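Long-range contacts in putative electron transport related protein (Corynebacterium diphtheriae, PDB 4PQ1), which is a DsbF homologue with a thioredoxin-like fold, and probably acts as a thiol-disulfide oxidoreductase that makes, breaks or transfers disulfide bonds in other proteins: residues A[23-27]-A[113-117]; A[49-55]-A[80-86]; A[70-74]-A[151-155]. All blocks are in the same frame, centred on the assembly; numbering follows the deposited sequence.

Overall arrangement
The three contacts are built in and around the mixed sheet of a thioredoxin-like fold. Contact 2 lies in the sheet, where strands 46-52 and 77-83 run parallel side by side and continue into loops near the disulfide Cys56-Cys59. Contact 1 lies against one face, its centre about 15 Å from that of contact 2, and touches it through Thr113 and Leu117 on Leu49 and Ile82. Contact 3 pairs helices 63-73 and 147-156 over the other face, about 22 Å from contact 1 between centres. In sequence, both segments of contact 2 fall between those of contact 1, while those of contact 3 alternate with both. The loops beside the disulfide, probably the redox site, rise from a sheet packed on both faces.

Contact 1 (A[23-27]-A[113-117]); sequences PVSEI and TAAQL
Ile27, Val24 and Ser25 meet the short helix 113-116 and Leu117, mostly through carbon. Ile27 buries the most of the loop residues against the helix: its second torsion is folded (chi2 -71°), which brings CD1 round to rest 3.5 Å from Gln116 CB. Ile27 CD1 also comes to 3.7 Å from Thr113 CG2, the two side chains set nearly square to each other, and to 3.9 Å from Leu117 CD2. Val24 and Leu117 run abreast, with Val24 CG1 3.7 Å from Leu117 CD2. Although the CB of Leu117 sets off away from the loop, its tip returns to it, so one methyl, CD2, serves both Val24 and Ile27.

This is where the loop ahead of the hairpin 28-30/36-38 packs against the helix that follows strand 105-107 in the thioredoxin-like fold. Thr113 and Leu117 also pack on Ile82 of strand 77-83, so the helix sits between the loop and the central sheet. The hydroxyl of Thr113 is turned to Asp108, leaving its methyl for Ile27.

The polar part centres on one carbonyl, that of Gln116. Ser25 N donates to Gln116 O at 3.3 Å; the N-H is somewhat bent (142°), but it approaches close to the C=O direction, with a C=O...N angle of 164°. Ser25 OG adds a weak hydrogen bond to the same Gln116 O, also at 3.3 Å. Beside this pair, Ser25 CB lies 4.0 Å from Gln116 CB.

Contact 2 (A[49-55]-A[80-86]); sequences LNAWGQW and VGINVRD
A beta-alpha-beta unit of the thioredoxin-like sheet sets Leu49-Trp52 beside Val80-Asn83, two parallel strands. Asn50 N binds Val80 O at 3.1 Å, Trp52 N binds Ile82 O, and Val84 N prolongs the ladder to Trp52 O at 2.8 Å. Leu49, Ala51, Val80 and Ile82 pack on one face.

On the other face, one side of the Trp52 indole is met by Asn83, whose CA makes a CH-pi contact with the five-membered ring (4.1 Å from its centroid) while ND2 lies over the ring, nearer the rim, the planes 38° apart. Trp52 NE1 is bound to Ser105. Past the strands, the Asp86 carboxylate grips the loop. Asp86 OD2 accepts from Gln54 N (2.9 Å) through its syn lone pair and from Asn83 ND2 (2.8 Å) through its anti one, while Asp86 OD1 takes Gln54 NE2 at 3.0 Å. Gln54 bends at its second torsion to bring NE2 back to Asp86 OD1, and three donors hold the carboxylate.

Trp55, next to Cys56, lays its indole edge against the partner loop: NE1 donates in the ring plane to Val84 O at 3.0 Å. A tryptophan ahead of a CxxC disulfide, in the loop after a central strand, is typical of thioredoxin-like redox sites.

Contact 3 (A[70-74]-A[151-155]); sequences HEYLG and IKVID
Tyr72 reaches across from helix 63-73 with its ring lying over Ile151 of helix 147-156. The isoleucine comes up beneath one face: Ile151 CG1 sits 4.0 Å from the Tyr72 ring centroid and 9° off the normal, a CH-pi contact over the middle of the ring, and Ile151 CD1 extends beneath Tyr72 CD2 at 3.9 Å. Ile154 meets the same ring at an edge instead, its CG2 3.9 Å from Tyr72 CE1, the two side chains running antiparallel alongside one another.

Because CG of Tyr72 stands anti to the backbone N (chi1 177°), the phenol projects out to the second helix and its hydroxyl arrives at Asp155. There Tyr72 OH donates to Asp155 OD1 at 2.7 Å, on the syn side of the carboxylate, whose plane is turned 53° from the ring. This bond restrains the hydroxyl end of the exposed tyrosine.

Deeper in, Leu73 and Ile154 are set nearly perpendicular, with Leu73 CD2 3.6 Å from Ile154 CD1. Both also rest on Ile46 and Val48 of strand 46-52, which ties the pair to the sheet. Two helices laid side by side on one face of the central sheet, with aliphatic side chains between, are characteristic of the thioredoxin fold.

Contact 1 (A[23-27]-A[113-117])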
loop_
_atom_site.group_PDB
_atom_site.type_symbol
_atom_site.label_atom_id
_atom_site.label_comp_id
_atom_site.label_asym_id
_atom_site.label_seq_id
_atom_site.Cartn_x
_atom_site.Cartn_y
_atom_site.Cartn_z
ATOM N N PRO A 23 1.009 -8.368 -13.027
ATOM C CA PRO A 23 1.955 -7.794 -12.061
ATOM C C PRO A 23 2.057 -6.259 -12.142
ATOM O O PRO A 23 1.855 -5.687 -13.219
ATOM C CB PRO A 23 3.285 -8.455 -12.442
ATOM C CG PRO A 23 3.101 -8.909 -13.891
ATOM C CD PRO A 23 1.660 -9.261 -14.009
ATOM N N VAL A 24 2.344 -5.604 -11.016
ATOM C CA VAL A 24 2.622 -4.164 -11.020
ATOM C C VAL A 24 4.041 -3.923 -11.519
ATOM O O VAL A 24 4.880 -4.819 -11.460
ATOM C CB VAL A 24 2.479 -3.511 -9.609
ATOM C CG1 VAL A 24 1.014 -3.223 -9.277
ATOM C CG2 VAL A 24 3.140 -4.386 -8.549
ATOM N N SER A 25 4.316 -2.705 -11.982
ATOM C CA SER A 25 5.664 -2.336 -12.398
ATOM C C SER A 25 6.621 -2.359 -11.216
ATOM O O SER A 25 6.239 -2.689 -10.086
ATOM C CB SER A 25 5.687 -0.951 -13.046
ATOM O OG SER A 25 4.692 -0.820 -14.043
ATOM N N GLU A 26 7.870 -1.997 -11.485
ATOM C CA GLU A 26 8.895 -1.988 -10.458
ATOM C C GLU A 26 8.654 -0.838 -9.495
ATOM O O GLU A 26 8.539 0.320 -9.908
ATOM C CB GLU A 26 10.286 -1.868 -11.076
ATOM C CG GLU A 26 11.412 -2.052 -10.071
ATOM C CD GLU A 26 12.666 -1.291 -10.453
ATOM O OE1 GLU A 26 12.559 -0.075 -10.725
ATOM O OE2 GLU A 26 13.756 -1.902 -10.480
ATOM N N ILE A 27 8.556 -1.166 -8.213
ATOM C CA ILE A 27 8.421 -0.151 -7.187
ATOM C C ILE A 27 9.664 -0.172 -6.312
ATOM O O ILE A 27 9.959 -1.173 -5.656
ATOM C CB ILE A 27 7.168 -0.357 -6.313
ATOM C CG1 ILE A 27 5.927 -0.611 -7.168
ATOM C CG2 ILE A 27 6.940 0.856 -5.428
ATOM C CD1 ILE A 27 5.451 0.596 -7.914
ATOM N N THR A 113 4.693 7.103 -7.713
ATOM C CA THR A 113 4.445 5.659 -7.682
ATOM C C THR A 113 3.100 5.283 -8.298
ATOM O O THR A 113 2.917 4.166 -8.792
ATOM C CB THR A 113 4.486 5.124 -6.235
ATOM O OG1 THR A 113 5.773 5.373 -5.676
ATOM C CG2 THR A 113 4.243 3.635 -6.196
ATOM N N ALA A 114 2.158 6.218 -8.276
ATOM C CA ALA A 114 0.830 5.952 -8.819
ATOM C C ALA A 114 0.932 5.513 -10.275
ATOM O O ALA A 114 0.145 4.694 -10.738
ATOM C CB ALA A 114 -0.062 7.183 -8.691
ATOM N N ALA A 115 1.926 6.054 -10.976
ATOM C CA ALA A 115 2.127 5.791 -12.394
ATOM C C ALA A 115 2.618 4.367 -12.629
ATOM O O ALA A 115 2.316 3.754 -13.663
ATOM C CB ALA A 115 3.106 6.793 -12.974
ATOM N N GLN A 116 3.373 3.849 -11.666
ATOM C CA GLN A 116 3.880 2.491 -11.740
ATOM C C GLN A 116 2.861 1.468 -11.242
ATOM O O GLN A 116 3.014 0.261 -11.446
ATOM C CB GLN A 116 5.172 2.381 -10.946
ATOM C CG GLN A 116 6.300 3.166 -11.576
ATOM C CD GLN A 116 7.110 3.944 -10.558
ATOM O OE1 GLN A 116 7.594 3.386 -9.566
ATOM N NE2 GLN A 116 7.271 5.243 -10.800
ATOM N N LEU A 117 1.810 1.961 -10.602
ATOM C CA LEU A 117 0.789 1.097 -10.039
ATOM C C LEU A 117 -0.405 1.039 -10.982
ATOM O O LEU A 117 -1.519 0.734 -10.578
ATOM C CB LEU A 117 0.379 1.589 -8.637
ATOM C CG LEU A 117 1.442 1.329 -7.552
ATOM C CD1 LEU A 117 1.063 1.907 -6.200
ATOM C CD2 LEU A 117 1.709 -0.157 -7.411
#

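Contact 2 (A[49-55]-A[80-86])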
loop_
_atom_site.group_PDB
_atom_site.type_symbol
_atom_site.label_atom_id
_atom_site.label_comp_id
_atom_site.label_asym_id
_atom_site.label_seq_id
_atom_site.Cartn_x
_atom_site.Cartn_y
_atom_site.Cartn_z
ATOM N N LEU A 49 0.229 -2.643 -0.154
ATOM C CA LEU A 49 0.611 -1.241 -0.402
ATOM C C LEU A 49 -0.445 -0.285 0.110
ATOM O O LEU A 49 -1.644 -0.467 -0.144
ATOM C CB LEU A 49 0.804 -0.980 -1.899
ATOM C CG LEU A 49 1.788 -1.813 -2.693
ATOM C CD1 LEU A 49 1.527 -1.569 -4.164
ATOM C CD2 LEU A 49 3.198 -1.418 -2.297
ATOM N N ASN A 50 0.006 0.757 0.793
ATOM C CA ASN A 50 -0.891 1.744 1.365
ATOM C C ASN A 50 -0.331 3.140 1.189
ATOM O O ASN A 50 0.767 3.449 1.667
ATOM C CB ASN A 50 -1.135 1.445 2.845
ATOM C CG ASN A 50 -1.970 2.502 3.518
ATOM O OD1 ASN A 50 -1.445 3.308 4.274
ATOM N ND2 ASN A 50 -3.273 2.518 3.240
ATOM N N ALA A 51 -1.071 3.964 0.453
ATOM C CA ALA A 51 -0.724 5.371 0.281
ATOM C C ALA A 51 -1.319 6.174 1.429
ATOM O O ALA A 51 -2.519 6.077 1.715
ATOM C CB ALA A 51 -1.223 5.891 -1.048
ATOM N N TRP A 52 -0.477 6.963 2.088
ATOM C CA TRP A 52 -0.869 7.631 3.317
ATOM C C TRP A 52 -0.087 8.924 3.493
ATOM O O TRP A 52 0.881 9.171 2.776
ATOM C CB TRP A 52 -0.627 6.711 4.518
ATOM C CG TRP A 52 0.847 6.505 4.834
ATOM C CD1 TRP A 52 1.693 5.593 4.266
ATOM C CD2 TRP A 52 1.634 7.236 5.791
ATOM N NE1 TRP A 52 2.958 5.705 4.817
ATOM C CE2 TRP A 52 2.944 6.708 5.755
ATOM C CE3 TRP A 52 1.353 8.267 6.688
ATOM C CZ2 TRP A 52 3.975 7.199 6.568
ATOM C CZ3 TRP A 52 2.384 8.757 7.500
ATOM C CH2 TRP A 52 3.675 8.215 7.436
ATOM N N GLY A 53 -0.516 9.743 4.451
ATOM C CA GLY A 53 0.218 10.935 4.854
ATOM C C GLY A 53 -0.263 11.241 6.257
ATOM O O GLY A 53 -1.427 10.984 6.563
ATOM N N GLN A 54 0.608 11.760 7.118
ATOM C CA GLN A 54 0.200 12.087 8.490
ATOM C C GLN A 54 -0.839 13.207 8.532
ATOM O O GLN A 54 -1.539 13.361 9.528
ATOM C CB GLN A 54 1.417 12.454 9.346
ATOM C CG GLN A 54 2.237 13.615 8.825
ATOM C CD GLN A 54 1.623 14.960 9.154
ATOM O OE1 GLN A 54 1.237 15.218 10.298
ATOM N NE2 GLN A 54 1.510 15.820 8.144
ATOM N N TRP A 55 -0.937 13.974 7.449
ATOM C CA TRP A 55 -1.862 15.106 7.337
ATOM C C TRP A 55 -3.291 14.640 7.085
ATOM O O TRP A 55 -4.228 15.437 7.002
ATOM C CB TRP A 55 -1.410 16.030 6.198
ATOM C CG TRP A 55 -1.134 15.234 4.965
ATOM C CD1 TRP A 55 0.084 14.768 4.535
ATOM C CD2 TRP A 55 -2.101 14.756 4.027
ATOM N NE1 TRP A 55 -0.071 14.056 3.371
ATOM C CE2 TRP A 55 -1.404 14.025 3.046
ATOM C CE3 TRP A 55 -3.488 14.881 3.918
ATOM C CZ2 TRP A 55 -2.053 13.413 1.979
ATOM C CZ3 TRP A 55 -4.124 14.281 2.856
ATOM C CH2 TRP A 55 -3.411 13.553 1.901
ATOM N N VAL A 80 3.727 -2.228 2.950
ATOM C CA VAL A 80 4.646 -1.175 2.513
ATOM C C VAL A 80 3.893 0.123 2.299
ATOM O O VAL A 80 2.997 0.196 1.467
ATOM C CB VAL A 80 5.369 -1.535 1.215
ATOM C CG1 VAL A 80 6.203 -0.342 0.752
ATOM C CG2 VAL A 80 6.240 -2.751 1.431
ATOM N N GLY A 81 4.239 1.151 3.063
ATOM C CA GLY A 81 3.529 2.405 2.957
ATOM C C GLY A 81 4.076 3.221 1.817
ATOM O O GLY A 81 5.256 3.123 1.458
ATOM N N ILE A 82 3.211 4.030 1.231
ATOM C CA ILE A 82 3.656 5.005 0.249
ATOM C C ILE A 82 3.243 6.381 0.776
ATOM O O ILE A 82 2.097 6.804 0.634
ATOM C CB ILE A 82 3.060 4.723 -1.145
ATOM C CG1 ILE A 82 3.486 3.332 -1.617
ATOM C CG2 ILE A 82 3.478 5.784 -2.160
ATOM C CD1 ILE A 82 2.875 2.927 -2.928
ATOM N N ASN A 83 4.186 7.066 1.403
ATOM C CA ASN A 83 3.926 8.349 2.051
ATOM C C ASN A 83 3.858 9.449 1.000
ATOM O O ASN A 83 4.862 9.745 0.335
ATOM C CB ASN A 83 5.014 8.601 3.102
ATOM C CG ASN A 83 4.911 9.966 3.775
ATOM O OD1 ASN A 83 5.869 10.729 3.758
ATOM N ND2 ASN A 83 3.761 10.273 4.363
ATOM N N VAL A 84 2.665 10.011 0.790
ATOM C CA VAL A 84 2.510 11.036 -0.239
ATOM C C VAL A 84 2.145 12.399 0.390
ATOM O O VAL A 84 1.571 12.451 1.474
ATOM C CB VAL A 84 1.446 10.632 -1.297
ATOM C CG1 VAL A 84 1.778 9.239 -1.898
ATOM C CG2 VAL A 84 0.043 10.634 -0.702
ATOM N N ARG A 85 2.517 13.484 -0.286
ATOM C CA ARG A 85 2.085 14.838 0.085
ATOM C C ARG A 85 2.542 15.248 1.479
ATOM O O ARG A 85 2.031 16.200 2.063
ATOM C CB ARG A 85 0.564 14.964 -0.008
ATOM C CG ARG A 85 0.071 15.491 -1.332
ATOM C CD ARG A 85 -1.395 15.142 -1.586
ATOM N NE ARG A 85 -1.494 14.527 -2.895
ATOM C CZ ARG A 85 -2.470 13.732 -3.311
ATOM N NH1 ARG A 85 -3.501 13.431 -2.528
ATOM N NH2 ARG A 85 -2.400 13.239 -4.538
ATOM N N ASP A 86 3.515 14.519 2.004
ATOM C CA ASP A 86 4.221 14.938 3.195
ATOM C C ASP A 86 5.542 15.546 2.752
ATOM O O ASP A 86 6.559 14.856 2.638
ATOM C CB ASP A 86 4.421 13.767 4.153
ATOM C CG ASP A 86 3.400 13.760 5.269
ATOM O OD1 ASP A 86 3.111 14.853 5.797
ATOM O OD2 ASP A 86 2.893 12.671 5.623
#

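Contact 3 (A[70-74]-A[151-155])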
loop_
_atom_site.group_PDB
_atom_site.type_symbol
_atom_site.label_atom_id
_atom_site.label_comp_id
_atom_site.label_asym_id
_atom_site.label_seq_id
_atom_site.Cartn_x
_atom_site.Cartn_y
_atom_site.Cartn_z
ATOM N N HIS A 70 0.044 -6.002 9.119
ATOM C CA HIS A 70 1.479 -6.224 8.948
ATOM C C HIS A 70 1.964 -7.354 9.832
ATOM O O HIS A 70 2.703 -8.238 9.394
ATOM C CB HIS A 70 2.271 -4.969 9.266
ATOM C CG HIS A 70 3.747 -5.137 9.102
ATOM N ND1 HIS A 70 4.340 -5.352 7.877
ATOM C CD2 HIS A 70 4.753 -5.126 10.007
ATOM C CE1 HIS A 70 5.643 -5.478 8.035
ATOM N NE2 HIS A 70 5.923 -5.342 9.320
ATOM N N GLU A 71 1.526 -7.314 11.083
ATOM C CA GLU A 71 1.845 -8.354 12.041
ATOM C C GLU A 71 1.200 -9.689 11.671
ATOM O O GLU A 71 1.810 -10.731 11.850
ATOM C CB GLU A 71 1.399 -7.928 13.433
ATOM C CG GLU A 71 2.185 -6.751 13.970
ATOM C CD GLU A 71 1.660 -6.272 15.302
ATOM O OE1 GLU A 71 0.544 -6.691 15.684
ATOM O OE2 GLU A 71 2.358 -5.479 15.968
ATOM N N TYR A 72 -0.032 -9.649 11.171
ATOM C CA TYR A 72 -0.760 -10.861 10.813
ATOM C C TYR A 72 -0.055 -11.586 9.666
ATOM O O TYR A 72 -0.037 -12.815 9.619
ATOM C CB TYR A 72 -2.207 -10.519 10.433
ATOM C CG TYR A 72 -3.056 -11.691 9.959
ATOM C CD1 TYR A 72 -3.040 -12.099 8.627
ATOM C CD2 TYR A 72 -3.895 -12.369 10.839
ATOM C CE1 TYR A 72 -3.832 -13.171 8.186
ATOM C CE2 TYR A 72 -4.690 -13.439 10.411
ATOM C CZ TYR A 72 -4.652 -13.831 9.088
ATOM O OH TYR A 72 -5.434 -14.883 8.672
ATOM N N LEU A 73 0.539 -10.820 8.754
ATOM C CA LEU A 73 1.236 -11.407 7.613
ATOM C C LEU A 73 2.521 -12.090 8.059
ATOM O O LEU A 73 2.856 -13.172 7.578
ATOM C CB LEU A 73 1.537 -10.345 6.555
ATOM C CG LEU A 73 0.358 -9.862 5.704
ATOM C CD1 LEU A 73 0.627 -8.468 5.140
ATOM C CD2 LEU A 73 0.094 -10.848 4.568
ATOM N N GLY A 74 3.233 -11.454 8.980
ATOM C CA GLY A 74 4.436 -12.022 9.557
ATOM C C GLY A 74 5.485 -12.368 8.524
ATOM O O GLY A 74 5.923 -11.504 7.764
ATOM N N ILE A 151 -7.480 -8.682 5.735
ATOM C CA ILE A 151 -7.271 -10.063 6.129
ATOM C C ILE A 151 -8.120 -11.023 5.280
ATOM O O ILE A 151 -7.646 -12.060 4.863
ATOM C CB ILE A 151 -7.567 -10.266 7.636
ATOM C CG1 ILE A 151 -6.364 -9.808 8.464
ATOM C CG2 ILE A 151 -7.858 -11.737 7.944
ATOM C CD1 ILE A 151 -6.645 -9.730 9.939
ATOM N N LYS A 152 -9.364 -10.653 5.013
ATOM C CA LYS A 152 -10.238 -11.467 4.200
ATOM C C LYS A 152 -9.640 -11.716 2.831
ATOM O O LYS A 152 -9.667 -12.844 2.337
ATOM C CB LYS A 152 -11.610 -10.816 4.065
ATOM C CG LYS A 152 -12.451 -10.988 5.306
ATOM C CD LYS A 152 -13.882 -10.547 5.078
ATOM C CE LYS A 152 -14.757 -10.955 6.257
ATOM N NZ LYS A 152 -16.174 -10.518 6.098
ATOM N N VAL A 153 -9.088 -10.670 2.228
ATOM C CA VAL A 153 -8.386 -10.824 0.972
ATOM C C VAL A 153 -7.144 -11.662 1.197
ATOM O O VAL A 153 -6.872 -12.599 0.433
ATOM C CB VAL A 153 -7.960 -9.490 0.355
ATOM C CG1 VAL A 153 -7.254 -9.755 -0.989
ATOM C CG2 VAL A 153 -9.164 -8.568 0.181
ATOM N N ILE A 154 -6.391 -11.319 2.239
ATOM C CA ILE A 154 -5.141 -12.020 2.548
ATOM C C ILE A 154 -5.374 -13.524 2.553
ATOM O O ILE A 154 -4.710 -14.259 1.827
ATOM C CB ILE A 154 -4.541 -11.588 3.913
ATOM C CG1 ILE A 154 -4.019 -10.147 3.855
ATOM C CG2 ILE A 154 -3.398 -12.515 4.322
ATOM C CD1 ILE A 154 -2.952 -9.945 2.809
ATOM N N ASP A 155 -6.354 -13.962 3.338
ATOM C CA ASP A 155 -6.674 -15.375 3.467
ATOM C C ASP A 155 -6.993 -16.066 2.128
ATOM O O ASP A 155 -6.625 -17.220 1.915
ATOM C CB ASP A 155 -7.843 -15.537 4.433
ATOM C CG ASP A 155 -7.428 -15.329 5.872
ATOM O OD1 ASP A 155 -6.206 -15.391 6.145
ATOM O OD2 ASP A 155 -8.312 -15.115 6.732
#